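Local coordinates for hypothetical protein (Pseudomonas aeruginosa, PDB 1U69) that is of unknown function but belongs to the PhnB-like proteins of the glyoxalase superfamily and may take part in drug resistance, at residues 149-152 / 153-156; 93-96 / 97-101. All blocks are in the same frame, centred on the assembly; numbering follows the deposited sequence.

Contact 1: residues 149-152 / 153-156; sequences RIDI and ATIE
Asp151 lies across Thr154 at about a right angle, its OD2 taking two bonds from that one residue. Thr154 OG1 donates to Asp151 OD2 at 2.8 Å, and the Thr154 backbone N reaches the same OD2 at 3.1 Å with an N-H...O angle of 142°. Both donors use the anti side of the carboxylate but come from opposite faces of its plane, the hydroxyl being 32° out of it. With CG anti to the Asp151 backbone N (chi1 -177°), the carboxylate folds over the first turn of helix 152-159, which brings OD2 to Thr154 N in the N-cap manner. Asp151 O adds a bond from Ile155 N (3.3 Å), and Ile152 O accepts from Glu156 N at 3.0 Å. On the apolar side of the turn, Ile150 CG2 packs obliquely against Ile155 CG1 at 4.0 Å, the hydrophobic staple that brackets the N-cap; Leu125 of helix 123-129 and Met144 of helix 134-144 touch both isoleucines. On another flank, the extended Glu156 chain brings CD to 3.9 Å from Ile152 CG2. Upstream, Gln87 bonds to Ile150 O and Ile152 N, tying the approach to helix 87-99. The capping carboxylate gives the first-turn amide of Thr154 its N-cap acceptor, beside a weak bond to Asp151 O, and its negative charge would be expected to interact favourably with the helix dipole, which should favour its ionised form.

Contact 2: residues 93-96 / 97-101; sequences LWNA and IVDNG
Trp94 turns CG to the side of its CA-CB bond opposite the backbone N (chi1 171°), while Val98, one turn later, carries CG2 beside its own backbone N and anti to its carbonyl carbon; together these rotations set the methyl over the indole. Val98 CG2 lies 4.0 Å from the centroid of the five-membered ring and 14° off its normal, a CH-pi contact over the face, with CG2 equally 4.0 Å from Trp94 NE1. The indole N-H is engaged by Glu104, a bond that should limit rotation of the ring, and Cys110 of strand 109-111 touches both Trp94 and Val98. Along the backbone the i to i+4 bonds continue: Val98 N donates to Trp94 O at 3.0 Å, and Ile97 N to Leu93 O at 3.2 Å. On the exposed flank one water links Asn95 and Asp99, donating to Asn95 OD1 at 3.0 Å and to Asp99 OD1 at 2.6 Å. At the end of the helix the bond is bent off the carbonyl plane: Asn100 N approaches Ala96 O at 3.3 Å from 37° above it. Asn100 then leaves helical angles as the centre of an inverse gamma turn. Leu93 and Ile97 meet Ile120 of strand 117-122 on the inner side. This is the C-terminal end of an amphipathic helix packed on a mixed four-stranded sheet, consistent with the βαβββ modules of the glyoxalase superfamily.

Overall arrangement
Contact 2 closes helix 87-99, its centre about 10 Å from that of the chain, with Leu93, Trp94 and Ile97 buried. Contact 1 opens helix 152-159 more peripherally, with its centre about 19 Å from that of the chain; Ile150 and Ile155 are buried there, but Asp151 is partly exposed. Their chemistry differs: at 149-156 a side-chain carboxylate caps the helix start, while 93-101 relies on an aromatic-methyl contact, with a water bridge on its outer flank. Contact 2 faces a sheet, contact 1 mainly other helices. Their centres are 19 Å apart, but Arg149 N packs 3.4 Å from Trp94 CZ2. Helix 87-99 is the shared element, since its Asp91 also forms a salt bridge with Arg149.

Contact 1: residues 149-152 / 153-156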
loop_
_atom_site.group_PDB
_atom_site.type_symbol
_atom_site.label_atom_id
_atom_site.label_comp_id
_atom_site.label_asym_id
_atom_site.label_seq_id
_atom_site.Cartn_x
_atom_site.Cartn_y
_atom_site.Cartn_z
ATOM N N ARG A 149 -18.387 -18.167 5.167
ATOM C CA ARG A 149 -17.140 -17.873 5.867
ATOM C C ARG A 149 -16.085 -18.891 5.429
ATOM O O ARG A 149 -16.372 -20.090 5.350
ATOM C CB ARG A 149 -17.375 -17.958 7.381
ATOM C CG ARG A 149 -16.233 -17.520 8.263
ATOM C CD ARG A 149 -16.527 -17.662 9.749
ATOM N NE ARG A 149 -17.224 -18.909 10.031
ATOM C CZ ARG A 149 -16.640 -20.098 10.190
ATOM N NH1 ARG A 149 -15.318 -20.233 10.137
ATOM N NH2 ARG A 149 -17.394 -21.170 10.426
ATOM N N ILE A 150 -14.870 -18.430 5.154
ATOM C CA ILE A 150 -13.825 -19.312 4.627
ATOM C C ILE A 150 -13.187 -20.112 5.745
ATOM O O ILE A 150 -12.720 -19.527 6.724
ATOM C CB ILE A 150 -12.728 -18.521 3.897
ATOM C CG1 ILE A 150 -13.301 -17.760 2.690
ATOM C CG2 ILE A 150 -11.588 -19.454 3.450
ATOM C CD1 ILE A 150 -14.004 -18.628 1.656
ATOM N N ASP A 151 -13.159 -21.439 5.580
ATOM C CA ASP A 151 -12.398 -22.323 6.466
ATOM C C ASP A 151 -11.065 -22.660 5.814
ATOM O O ASP A 151 -11.001 -23.370 4.812
ATOM C CB ASP A 151 -13.164 -23.601 6.782
ATOM C CG ASP A 151 -12.414 -24.482 7.756
ATOM O OD1 ASP A 151 -12.458 -24.194 8.975
ATOM O OD2 ASP A 151 -11.700 -25.434 7.380
ATOM N N ILE A 152 -10.003 -22.106 6.379
ATOM C CA ILE A 152 -8.670 -22.158 5.788
ATOM C C ILE A 152 -8.120 -23.583 5.665
ATOM O O ILE A 152 -7.512 -23.933 4.657
ATOM C CB ILE A 152 -7.697 -21.275 6.599
ATOM C CG1 ILE A 152 -8.077 -19.794 6.443
ATOM C CG2 ILE A 152 -6.249 -21.497 6.134
ATOM C CD1 ILE A 152 -7.402 -18.842 7.417
ATOM N N ALA A 153 -8.336 -24.394 6.687
ATOM C CA ALA A 153 -7.837 -25.771 6.691
ATOM C C ALA A 153 -8.414 -26.591 5.536
ATOM O O ALA A 153 -7.711 -27.399 4.928
ATOM C CB ALA A 153 -8.134 -26.440 8.031
ATOM N N THR A 154 -9.684 -26.361 5.217
ATOM C CA THR A 154 -10.352 -27.088 4.143
ATOM C C THR A 154 -9.792 -26.666 2.792
ATOM O O THR A 154 -9.617 -27.490 1.895
ATOM C CB THR A 154 -11.869 -26.828 4.188
ATOM O OG1 THR A 154 -12.427 -27.352 5.403
ATOM C CG2 THR A 154 -12.589 -27.580 3.078
ATOM N N ILE A 155 -9.527 -25.370 2.641
ATOM C CA ILE A 155 -8.913 -24.865 1.424
ATOM C C ILE A 155 -7.549 -25.521 1.207
ATOM O O ILE A 155 -7.218 -25.929 0.093
ATOM C CB ILE A 155 -8.786 -23.316 1.472
ATOM C CG1 ILE A 155 -10.178 -22.664 1.436
ATOM C CG2 ILE A 155 -7.923 -22.807 0.316
ATOM C CD1 ILE A 155 -11.014 -23.002 0.193
ATOM N N GLU A 156 -6.780 -25.646 2.280
ATOM C CA GLU A 156 -5.432 -26.186 2.196
ATOM C C GLU A 156 -5.453 -27.661 1.791
ATOM O O GLU A 156 -4.596 -28.105 1.037
ATOM C CB GLU A 156 -4.709 -26.002 3.534
ATOM C CG GLU A 156 -4.351 -24.546 3.816
ATOM C CD GLU A 156 -3.762 -24.316 5.198
ATOM O OE1 GLU A 156 -4.278 -24.876 6.191
ATOM O OE2 GLU A 156 -2.774 -23.561 5.290
#

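Contact 2: residues 93-96 / 97-101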
loop_
_atom_site.group_PDB
_atom_site.type_symbol
_atom_site.label_atom_id
_atom_site.label_comp_id
_atom_site.label_asym_id
_atom_site.label_seq_id
_atom_site.Cartn_x
_atom_site.Cartn_y
_atom_site.Cartn_z
ATOM N N LEU A 93 -13.600 -10.986 11.991
ATOM C CA LEU A 93 -14.008 -9.925 11.090
ATOM C C LEU A 93 -15.320 -10.271 10.397
ATOM O O LEU A 93 -16.217 -9.428 10.282
ATOM C CB LEU A 93 -12.887 -9.633 10.079
ATOM C CG LEU A 93 -11.619 -8.992 10.670
ATOM C CD1 LEU A 93 -10.641 -8.630 9.538
ATOM C CD2 LEU A 93 -11.950 -7.772 11.493
ATOM N N TRP A 94 -15.429 -11.501 9.944
ATOM C CA TRP A 94 -16.668 -11.996 9.334
ATOM C C TRP A 94 -17.851 -11.827 10.300
ATOM O O TRP A 94 -18.891 -11.264 9.956
ATOM C CB TRP A 94 -16.487 -13.463 8.960
ATOM C CG TRP A 94 -17.745 -14.160 8.513
ATOM C CD1 TRP A 94 -18.677 -14.761 9.305
ATOM C CD2 TRP A 94 -18.201 -14.329 7.167
ATOM N NE1 TRP A 94 -19.684 -15.299 8.543
ATOM C CE2 TRP A 94 -19.418 -15.038 7.220
ATOM C CE3 TRP A 94 -17.700 -13.952 5.916
ATOM C CZ2 TRP A 94 -20.136 -15.386 6.079
ATOM C CZ3 TRP A 94 -18.423 -14.272 4.795
ATOM C CH2 TRP A 94 -19.619 -14.996 4.874
ATOM N N ASN A 95 -17.666 -12.286 11.523
ATOM C CA ASN A 95 -18.727 -12.212 12.515
ATOM C C ASN A 95 -19.085 -10.772 12.864
ATOM O O ASN A 95 -20.257 -10.455 13.062
ATOM C CB ASN A 95 -18.326 -12.976 13.762
ATOM C CG ASN A 95 -18.381 -14.477 13.571
ATOM O OD1 ASN A 95 -19.113 -14.995 12.717
ATOM N ND2 ASN A 95 -17.585 -15.190 14.362
ATOM N N ALA A 96 -18.087 -9.900 12.928
ATOM C CA ALA A 96 -18.336 -8.496 13.247
ATOM C C ALA A 96 -19.260 -7.833 12.243
ATOM O O ALA A 96 -20.224 -7.169 12.629
ATOM C CB ALA A 96 -17.023 -7.735 13.345
ATOM N N ILE A 97 -18.979 -8.047 10.953
ATOM C CA ILE A 97 -19.751 -7.436 9.876
ATOM C C ILE A 97 -21.156 -8.035 9.846
ATOM O O ILE A 97 -22.160 -7.320 9.753
ATOM C CB ILE A 97 -19.023 -7.610 8.505
ATOM C CG1 ILE A 97 -17.673 -6.871 8.515
ATOM C CG2 ILE A 97 -19.886 -7.129 7.361
ATOM C CD1 ILE A 97 -16.643 -7.462 7.566
ATOM N N VAL A 98 -21.227 -9.353 9.914
ATOM C CA VAL A 98 -22.482 -10.064 9.754
ATOM C C VAL A 98 -23.387 -9.830 10.968
ATOM O O VAL A 98 -24.582 -9.554 10.830
ATOM C CB VAL A 98 -22.220 -11.580 9.551
ATOM C CG1 VAL A 98 -23.524 -12.392 9.635
ATOM C CG2 VAL A 98 -21.541 -11.812 8.207
ATOM N N ASP A 99 -22.804 -9.889 12.149
ATOM C CA ASP A 99 -23.610 -9.770 13.355
ATOM C C ASP A 99 -24.197 -8.376 13.532
ATOM O O ASP A 99 -25.280 -8.253 14.066
ATOM C CB ASP A 99 -22.808 -10.098 14.605
ATOM C CG ASP A 99 -22.395 -11.552 14.681
ATOM O OD1 ASP A 99 -23.010 -12.420 14.011
ATOM O OD2 ASP A 99 -21.442 -11.892 15.413
ATOM N N ASN A 100 -23.476 -7.327 13.154
ATOM C CA ASN A 100 -23.987 -5.967 13.365
ATOM C C ASN A 100 -24.949 -5.542 12.272
ATOM O O ASN A 100 -24.663 -4.616 11.515
ATOM C CB ASN A 100 -22.859 -4.939 13.494
ATOM C CG ASN A 100 -23.385 -3.501 13.634
ATOM O OD1 ASN A 100 -24.237 -3.203 14.490
ATOM N ND2 ASN A 100 -22.884 -2.611 12.788
ATOM N N GLY A 101 -26.097 -6.210 12.202
ATOM C CA GLY A 101 -27.122 -5.887 11.232
ATOM C C GLY A 101 -26.743 -6.210 9.794
ATOM O O GLY A 101 -27.351 -5.698 8.855
HETATM O O HOH W 1 -22.016 -14.448 12.779
#